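Long-range contact in epimerase domain-containing protein (Bacillus cereus HuA2-4, PDB 6ZLK), which probably interconverts UDP-glucuronic acid and UDP-galacturonic acid by epimerising the sugar at C4, using a bound NAD as redox cofactor: residues A[1-13]-A[71-83]. Residues are numbered along the deposited sequence; the frame is centred on the assembly and turned at random.
Sequences MKILVTGAAGFIG and LLQDIDVVYHLAA. With NAD (nicotinamide-adenine-dinucleotide), chain E.
Strands 2-6 and 77-80 pair in parallel in the Rossmann fold of this epimerase, in register from Ile3 with Val77 through Thr6 with His80, and their C-terminal ends open into the NAD site. Leu4 carries the backbone pairing: its N donates to Val77 O, and its O accepts from Tyr79 N at 2.8 Å. Thr6 N then reaches Tyr79 O.

At the N-terminal end of the strands, two carboxylates and a backbone bond hold Lys2. Asp76 reaches across, and its OD2 accepts Lys2 N through its anti lone pair (2.9 Å), while Asp76 N donates to Lys2 O. The extended Lys2 chain carries NZ over the Asp74 carboxylate, meeting OD2 from above its plane in a salt bridge of 2.8 Å.

Apolar contacts fill both faces of the sheet. With CG anti to the backbone N (chi1 175°), Leu4 turns CD2 to the methyls of Leu71 and Leu72, and Ile75 lies against its CB. On the other face, Ile3 CG2 meets the edge of the Tyr79 ring at CD2 (3.6 Å), and helix 218-230 covers both through Leu229.

Where the strands end, the glycine-rich turn 7-10 leads into helix 11-21, whose first amides hold the pyrophosphate: Phe11 N binds NAD O2A and Ile12 N binds O2N. From segment 71-83, Leu81 O accepts a bond from O3D of the nicotinamide ribose. At the last paired position of its strand, Thr6 uses OG1 to take a nearly straight bond from Ala82 N (2.9 Å, 170°) and a weak one from Leu81 N, and the same oxygen is hydrogen-bonded to His80 ND1 at 2.7 Å, near the plane of the imidazole.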
loop_
_atom_site.group_PDB
_atom_site.type_symbol
_atom_site.label_atom_id
_atom_site.label_comp_id
_atom_site.label_asym_id
_atom_site.label_seq_id
_atom_site.Cartn_x
_atom_site.Cartn_y
_atom_site.Cartn_z
ATOM N N MET A 1 -12.062 -30.545 6.979
ATOM C CA MET A 1 -11.854 -29.137 6.561
ATOM C C MET A 1 -10.794 -29.111 5.461
ATOM O O MET A 1 -9.743 -29.809 5.614
ATOM C CB MET A 1 -11.342 -28.347 7.759
ATOM C CG MET A 1 -10.996 -26.934 7.373
ATOM S SD MET A 1 -11.057 -25.957 8.808
ATOM C CE MET A 1 -12.833 -25.773 8.965
ATOM N N LYS A 2 -11.012 -28.331 4.420
ATOM C CA LYS A 2 -10.078 -28.262 3.289
ATOM C C LYS A 2 -9.448 -26.876 3.321
ATOM O O LYS A 2 -10.151 -25.865 3.307
ATOM C CB LYS A 2 -10.727 -28.506 1.934
ATOM C CG LYS A 2 -9.715 -28.775 0.824
ATOM C CD LYS A 2 -10.255 -29.375 -0.453
ATOM C CE LYS A 2 -9.127 -29.659 -1.398
ATOM N NZ LYS A 2 -9.561 -30.537 -2.504
ATOM N N ILE A 3 -8.138 -26.856 3.329
ATOM C CA ILE A 3 -7.344 -25.646 3.607
ATOM C C ILE A 3 -6.396 -25.418 2.433
ATOM O O ILE A 3 -5.599 -26.303 2.073
ATOM C CB ILE A 3 -6.581 -25.819 4.927
ATOM C CG1 ILE A 3 -7.508 -26.167 6.100
ATOM C CG2 ILE A 3 -5.767 -24.572 5.198
ATOM C CD1 ILE A 3 -6.785 -26.613 7.288
ATOM N N LEU A 4 -6.407 -24.212 1.897
ATOM C CA LEU A 4 -5.449 -23.778 0.870
ATOM C C LEU A 4 -4.333 -23.041 1.574
ATOM O O LEU A 4 -4.617 -22.097 2.351
ATOM C CB LEU A 4 -6.092 -22.826 -0.123
ATOM C CG LEU A 4 -5.151 -22.229 -1.152
ATOM C CD1 LEU A 4 -4.614 -23.320 -2.069
ATOM C CD2 LEU A 4 -5.878 -21.163 -1.949
ATOM N N VAL A 5 -3.087 -23.462 1.382
ATOM C CA VAL A 5 -1.910 -22.740 1.904
ATOM C C VAL A 5 -1.157 -22.159 0.748
ATOM O O VAL A 5 -0.572 -22.967 -0.032
ATOM C CB VAL A 5 -0.979 -23.615 2.750
ATOM C CG1 VAL A 5 0.211 -22.813 3.220
ATOM C CG2 VAL A 5 -1.729 -24.220 3.932
ATOM N N THR A 6 -1.178 -20.864 0.573
ATOM C CA THR A 6 -0.360 -20.254 -0.504
ATOM C C THR A 6 1.053 -20.123 0.033
ATOM O O THR A 6 1.239 -19.865 1.251
ATOM C CB THR A 6 -0.902 -18.925 -1.011
ATOM O OG1 THR A 6 -0.660 -17.923 -0.011
ATOM C CG2 THR A 6 -2.380 -19.004 -1.329
ATOM N N GLY A 7 2.049 -20.234 -0.843
ATOM C CA GLY A 7 3.449 -20.184 -0.423
ATOM C C GLY A 7 3.846 -21.399 0.397
ATOM O O GLY A 7 4.736 -21.275 1.239
ATOM N N ALA A 8 3.245 -22.547 0.109
ATOM C CA ALA A 8 3.335 -23.797 0.900
ATOM C C ALA A 8 4.760 -24.378 0.886
ATOM O O ALA A 8 5.068 -25.182 1.799
ATOM C CB ALA A 8 2.333 -24.783 0.387
ATOM N N ALA A 9 5.594 -24.032 -0.109
ATOM C CA ALA A 9 6.980 -24.576 -0.180
ATOM C C ALA A 9 8.001 -23.690 0.522
ATOM O O ALA A 9 9.177 -24.103 0.677
ATOM C CB ALA A 9 7.356 -24.770 -1.635
ATOM N N GLY A 10 7.561 -22.557 1.051
ATOM C CA GLY A 10 8.434 -21.602 1.733
ATOM C C GLY A 10 8.748 -22.062 3.152
ATOM O O GLY A 10 8.290 -23.163 3.621
ATOM N N PHE A 11 9.502 -21.245 3.859
ATOM C CA PHE A 11 9.963 -21.522 5.230
ATOM C C PHE A 11 8.756 -21.781 6.140
ATOM O O PHE A 11 8.575 -22.872 6.708
ATOM C CB PHE A 11 10.791 -20.334 5.698
ATOM C CG PHE A 11 11.053 -20.199 7.169
ATOM C CD1 PHE A 11 11.260 -21.310 7.983
ATOM C CD2 PHE A 11 11.213 -18.943 7.716
ATOM C CE1 PHE A 11 11.560 -21.143 9.316
ATOM C CE2 PHE A 11 11.500 -18.769 9.061
ATOM C CZ PHE A 11 11.705 -19.877 9.856
ATOM N N ILE A 12 7.883 -20.765 6.254
ATOM C CA ILE A 12 6.740 -20.891 7.182
ATOM C C ILE A 12 5.676 -21.849 6.641
ATOM O O ILE A 12 5.176 -22.710 7.407
ATOM C CB ILE A 12 6.214 -19.520 7.595
ATOM C CG1 ILE A 12 7.359 -18.755 8.282
ATOM C CG2 ILE A 12 5.017 -19.698 8.542
ATOM C CD1 ILE A 12 7.031 -17.335 8.649
ATOM N N GLY A 13 5.408 -21.783 5.323
ATOM C CA GLY A 13 4.366 -22.567 4.651
ATOM C C GLY A 13 4.633 -24.044 4.789
ATOM O O GLY A 13 3.675 -24.804 5.109
ATOM N N LEU A 71 -9.510 -23.481 -8.125
ATOM C CA LEU A 71 -8.679 -23.752 -6.933
ATOM C C LEU A 71 -9.547 -23.635 -5.680
ATOM O O LEU A 71 -9.348 -24.444 -4.746
ATOM C CB LEU A 71 -7.532 -22.749 -6.892
ATOM C CG LEU A 71 -6.500 -22.980 -5.800
ATOM C CD1 LEU A 71 -5.851 -24.342 -5.980
ATOM C CD2 LEU A 71 -5.473 -21.878 -5.816
ATOM N N LEU A 72 -10.440 -22.656 -5.628
ATOM C CA LEU A 72 -11.065 -22.294 -4.336
ATOM C C LEU A 72 -12.428 -22.976 -4.150
ATOM O O LEU A 72 -13.021 -22.800 -3.092
ATOM C CB LEU A 72 -11.198 -20.766 -4.291
ATOM C CG LEU A 72 -9.913 -20.004 -3.962
ATOM C CD1 LEU A 72 -10.074 -18.537 -4.292
ATOM C CD2 LEU A 72 -9.570 -20.189 -2.485
ATOM N N GLN A 73 -12.948 -23.675 -5.153
ATOM C CA GLN A 73 -14.374 -24.127 -5.146
ATOM C C GLN A 73 -14.682 -24.987 -3.901
ATOM O O GLN A 73 -15.825 -24.878 -3.392
ATOM C CB GLN A 73 -14.711 -24.857 -6.453
ATOM C CG GLN A 73 -13.967 -26.176 -6.643
ATOM C CD GLN A 73 -13.916 -26.638 -8.087
ATOM O OE1 GLN A 73 -14.761 -26.285 -8.911
ATOM N NE2 GLN A 73 -12.913 -27.440 -8.411
ATOM N N ASP A 74 -13.754 -25.829 -3.431
ATOM C CA ASP A 74 -13.997 -26.728 -2.278
ATOM C C ASP A 74 -13.174 -26.309 -1.035
ATOM O O ASP A 74 -13.046 -27.115 -0.092
ATOM C CB ASP A 74 -13.762 -28.178 -2.710
ATOM C CG ASP A 74 -12.338 -28.392 -3.207
ATOM O OD1 ASP A 74 -11.596 -27.353 -3.334
ATOM O OD2 ASP A 74 -11.964 -29.586 -3.474
ATOM N N ILE A 75 -12.664 -25.076 -0.986
ATOM C CA ILE A 75 -11.790 -24.603 0.118
ATOM C C ILE A 75 -12.624 -23.985 1.238
ATOM O O ILE A 75 -13.525 -23.158 0.925
ATOM C CB ILE A 75 -10.767 -23.599 -0.413
ATOM C CG1 ILE A 75 -9.897 -24.259 -1.474
ATOM C CG2 ILE A 75 -9.996 -22.987 0.735
ATOM C CD1 ILE A 75 -9.086 -25.408 -0.952
ATOM N N ASP A 76 -12.370 -24.386 2.464
ATOM C CA ASP A 76 -12.994 -23.805 3.685
ATOM C C ASP A 76 -12.178 -22.639 4.240
ATOM O O ASP A 76 -12.718 -21.757 4.854
ATOM C CB ASP A 76 -13.152 -24.890 4.751
ATOM C CG ASP A 76 -14.066 -25.990 4.252
ATOM O OD1 ASP A 76 -15.195 -25.666 3.896
ATOM O OD2 ASP A 76 -13.619 -27.125 4.122
ATOM N N VAL A 77 -10.859 -22.731 4.220
ATOM C CA VAL A 77 -9.932 -21.815 4.904
ATOM C C VAL A 77 -8.781 -21.552 3.943
ATOM O O VAL A 77 -8.238 -22.510 3.334
ATOM C CB VAL A 77 -9.404 -22.394 6.227
ATOM C CG1 VAL A 77 -8.344 -21.514 6.837
ATOM C CG2 VAL A 77 -10.566 -22.612 7.191
ATOM N N VAL A 78 -8.414 -20.306 3.821
ATOM C CA VAL A 78 -7.175 -19.898 3.106
ATOM C C VAL A 78 -6.171 -19.369 4.091
ATOM O O VAL A 78 -6.523 -18.568 4.938
ATOM C CB VAL A 78 -7.425 -18.835 2.031
ATOM C CG1 VAL A 78 -6.086 -18.419 1.400
ATOM C CG2 VAL A 78 -8.436 -19.330 1.009
ATOM N N TYR A 79 -4.982 -19.955 4.098
ATOM C CA TYR A 79 -3.789 -19.364 4.716
ATOM C C TYR A 79 -2.960 -18.739 3.614
ATOM O O TYR A 79 -2.404 -19.455 2.759
ATOM C CB TYR A 79 -2.960 -20.395 5.449
ATOM C CG TYR A 79 -3.444 -20.753 6.814
ATOM C CD1 TYR A 79 -3.235 -19.915 7.906
ATOM C CD2 TYR A 79 -3.995 -21.993 7.065
ATOM C CE1 TYR A 79 -3.628 -20.311 9.170
ATOM C CE2 TYR A 79 -4.374 -22.408 8.315
ATOM C CZ TYR A 79 -4.179 -21.561 9.395
ATOM O OH TYR A 79 -4.512 -22.008 10.643
ATOM N N HIS A 80 -2.893 -17.419 3.607
ATOM C CA HIS A 80 -2.223 -16.702 2.510
ATOM C C HIS A 80 -0.827 -16.275 2.963
ATOM O O HIS A 80 -0.637 -15.234 3.608
ATOM C CB HIS A 80 -3.111 -15.574 1.992
ATOM C CG HIS A 80 -2.385 -14.795 0.986
ATOM N ND1 HIS A 80 -1.585 -15.399 0.026
ATOM C CD2 HIS A 80 -2.421 -13.469 0.708
ATOM C CE1 HIS A 80 -1.088 -14.440 -0.745
ATOM N NE2 HIS A 80 -1.622 -13.221 -0.366
ATOM N N LEU A 81 0.176 -17.097 2.680
ATOM C CA LEU A 81 1.569 -16.815 3.038
ATOM C C LEU A 81 2.409 -16.426 1.818
ATOM O O LEU A 81 3.548 -15.944 2.009
ATOM C CB LEU A 81 2.218 -18.005 3.730
ATOM C CG LEU A 81 1.840 -18.179 5.203
ATOM C CD1 LEU A 81 0.445 -18.696 5.410
ATOM C CD2 LEU A 81 2.822 -19.103 5.913
ATOM N N ALA A 82 1.929 -16.665 0.605
ATOM C CA ALA A 82 2.751 -16.365 -0.596
ATOM C C ALA A 82 3.111 -14.887 -0.608
ATOM O O ALA A 82 2.209 -14.051 -0.346
ATOM C CB ALA A 82 2.049 -16.714 -1.858
ATOM N N ALA A 83 4.367 -14.577 -0.834
ATOM C CA ALA A 83 4.869 -13.216 -0.877
ATOM C C ALA A 83 6.322 -13.261 -1.293
ATOM O O ALA A 83 6.922 -14.380 -1.285
ATOM C CB ALA A 83 4.749 -12.602 0.472
HETATM P PA NAD E . 9.355 -17.826 1.730
HETATM O O1A NAD E . 9.954 -16.993 0.663
HETATM O O2A NAD E . 10.141 -18.957 2.323
HETATM O O5B NAD E . 7.920 -18.361 1.371
HETATM C C5B NAD E . 6.986 -17.663 0.520
HETATM C C4B NAD E . 6.627 -18.543 -0.653
HETATM O O4B NAD E . 5.691 -17.820 -1.483
HETATM C C3B NAD E . 7.795 -18.935 -1.541
HETATM O O3B NAD E . 8.136 -20.313 -1.454
HETATM C C2B NAD E . 7.375 -18.431 -2.926
HETATM O O2B NAD E . 7.727 -19.270 -4.012
HETATM C C1B NAD E . 5.852 -18.335 -2.790
HETATM N N9A NAD E . 5.229 -17.375 -3.684
HETATM C C8A NAD E . 5.527 -16.045 -3.828
HETATM N N7A NAD E . 4.791 -15.438 -4.720
HETATM C C5A NAD E . 4.012 -16.465 -5.250
HETATM C C6A NAD E . 3.049 -16.508 -6.269
HETATM N N6A NAD E . 2.722 -15.455 -7.052
HETATM N N1A NAD E . 2.423 -17.686 -6.500
HETATM C C2A NAD E . 2.763 -18.761 -5.754
HETATM N N3A NAD E . 3.701 -18.857 -4.801
HETATM C C4A NAD E . 4.266 -17.672 -4.585
HETATM O O3 NAD E . 9.040 -16.766 2.894
HETATM P PN NAD E . 8.629 -17.037 4.455
HETATM O O1N NAD E . 9.756 -16.596 5.266
HETATM O O2N NAD E . 8.078 -18.374 4.551
HETATM O O5D NAD E . 7.444 -16.005 4.604
HETATM C C5D NAD E . 6.150 -16.471 4.503
HETATM C C4D NAD E . 5.232 -15.316 4.783
HETATM O O4D NAD E . 5.445 -14.827 6.119
HETATM C C3D NAD E . 5.396 -14.113 3.842
HETATM O O3D NAD E . 4.104 -13.559 3.540
HETATM C C2D NAD E . 6.162 -13.093 4.681
HETATM O O2D NAD E . 5.969 -11.759 4.202
HETATM C C1D NAD E . 5.611 -13.449 6.058
HETATM N N1N NAD E . 6.520 -13.153 7.153
HETATM C C2N NAD E . 7.666 -13.871 7.327
HETATM C C3N NAD E . 8.493 -13.570 8.351
HETATM C C7N NAD E . 9.792 -14.277 8.534
HETATM O O7N NAD E . 10.449 -13.937 9.502
HETATM N N7N NAD E . 10.127 -15.265 7.693
HETATM C C4N NAD E . 8.111 -12.598 9.293
HETATM C C5N NAD E . 7.020 -11.778 9.017
HETATM C C6N NAD E . 6.211 -12.108 7.974
#